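Local coordinates for pentalenene synthase (PDB 6Q4S) that catalyses the magnesium-dependent cyclisation of farnesyl diphosphate, starting with loss of diphosphate and 1,10-closure, to the bicyclic sesquiterpene alcohol alpha-eudesmol, at the interface of chains A and B. Sequence-based numbering; all coordinates share one arbitrary frame. Chains: chain A/B, Pentalenene synthase.

The interface of chains A and B. Residues chain A 91-92, 95, 99, 158; chain B 114.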
loop_
_atom_site.group_PDB
_atom_site.type_symbol
_atom_site.label_atom_id
_atom_site.label_comp_id
_atom_site.label_asym_id
_atom_site.label_seq_id
_atom_site.Cartn_x
_atom_site.Cartn_y
_atom_site.Cartn_z
ATOM N N ALA A 91 -4.640 5.514 -22.789
ATOM C CA ALA A 91 -3.747 4.852 -21.851
ATOM C C ALA A 91 -3.269 5.786 -20.696
ATOM O O ALA A 91 -3.278 5.358 -19.540
ATOM C CB ALA A 91 -2.591 4.192 -22.576
ATOM N N ASP A 92 -3.016 7.065 -20.983
ATOM C CA ASP A 92 -2.724 8.087 -19.963
ATOM C C ASP A 92 -3.918 8.422 -19.055
ATOM O O ASP A 92 -3.747 8.608 -17.855
ATOM C CB ASP A 92 -2.236 9.416 -20.558
ATOM C CG ASP A 92 -0.858 9.339 -21.210
ATOM O OD1 ASP A 92 -0.098 8.338 -21.058
ATOM O OD2 ASP A 92 -0.526 10.342 -21.884
ATOM N N ALA A 95 -4.249 5.444 -16.618
ATOM C CA ALA A 95 -3.258 5.477 -15.567
ATOM C C ALA A 95 -3.617 6.447 -14.541
ATOM O O ALA A 95 -3.392 6.193 -13.358
ATOM C CB ALA A 95 -1.860 5.834 -16.111
ATOM N N ARG A 99 -4.570 5.333 -10.676
ATOM C CA ARG A 99 -3.818 5.876 -9.516
ATOM C C ARG A 99 -4.695 6.524 -8.482
ATOM O O ARG A 99 -4.355 6.486 -7.312
ATOM C CB ARG A 99 -2.733 6.852 -9.992
ATOM C CG ARG A 99 -1.661 6.059 -10.714
ATOM C CD ARG A 99 -0.504 6.847 -11.287
ATOM N NE ARG A 99 0.460 5.931 -11.922
ATOM C CZ ARG A 99 1.723 6.266 -12.228
ATOM N NH1 ARG A 99 2.171 7.496 -11.978
ATOM N NH2 ARG A 99 2.520 5.376 -12.768
ATOM N N ASP A 158 -0.763 -0.294 -21.283
ATOM C CA ASP A 158 0.319 0.358 -22.046
ATOM C C ASP A 158 0.894 -0.624 -23.071
ATOM O O ASP A 158 1.219 -0.210 -24.170
ATOM C CB ASP A 158 1.455 0.917 -21.153
ATOM C CG ASP A 158 1.049 2.154 -20.356
ATOM O OD1 ASP A 158 0.298 3.033 -20.868
ATOM O OD2 ASP A 158 1.514 2.263 -19.178
ATOM N N ARG B 114 6.652 5.513 -14.886
ATOM C CA ARG B 114 5.894 5.968 -16.038
ATOM C C ARG B 114 6.076 7.465 -16.272
ATOM O O ARG B 114 6.243 7.891 -17.372
ATOM C CB ARG B 114 4.398 5.614 -15.802
ATOM C CG ARG B 114 3.514 5.637 -17.036
ATOM C CD ARG B 114 2.069 5.111 -16.781
ATOM N NE ARG B 114 1.308 4.982 -18.048
ATOM C CZ ARG B 114 0.873 5.993 -18.805
ATOM N NH1 ARG B 114 0.996 7.254 -18.417
ATOM N NH2 ARG B 114 0.250 5.740 -19.975
#
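B:Arg114, from a loop of one subunit, pushes its guanidinium between A:Asp92 on helix 90-103 and A:Asp158 on helix 136-161 of the other, and forms a salt bridge with each carboxylate. Toward A:Asp158 the two side chains meet tip to tip with their planes nearly coplanar, 27° apart, in a side-on pairing. NE of B:Arg114 donates to OD2 of A:Asp158 at 3.0 Å through the syn lone pair. NH2 of B:Arg114 donates to OD1 of A:Asp158 at 2.9 Å, a fairly straight bond that meets this oxygen on its syn side. A:Asp92 is gripped differently. Its carboxylate stands at right angles to the guanidinium, and OD1 of A:Asp92 accepts end-on from both NH2 (2.8 Å, anti lone pair) and NH1 of B:Arg114 (3.1 Å, more bent and from above the carboxylate plane). NH2 thus bonds to both acids, and all three guanidinium nitrogens have an acceptor close to their own plane, which should fix the rotation of the group. The chain of B:Arg114 reaches this point extended from CG to NE, with CG anti to the backbone N (chi1 -163°); a turn at the last torsion, chi4 -70°, then swings the guanidinium out of the line of the chain. Apolar contact comes from A:Ala95, whose CB lies over one guanidinium face, toward its rim, 3.8 Å from CZ of B:Arg114. Farther back, A:Arg99 brings NH2 to 3.6 Å from CB of B:Arg114, their guanidinium planes steeply inclined. The two carboxylates probably offset the charge of B:Arg114 and so make the nearby A:Arg99 tolerable. Repeated by the two-fold axis, this patch pins a loop of each subunit onto two helices of its mate and probably helps hold together the crystal dimer; the structure alone does not show this pairing to be functional.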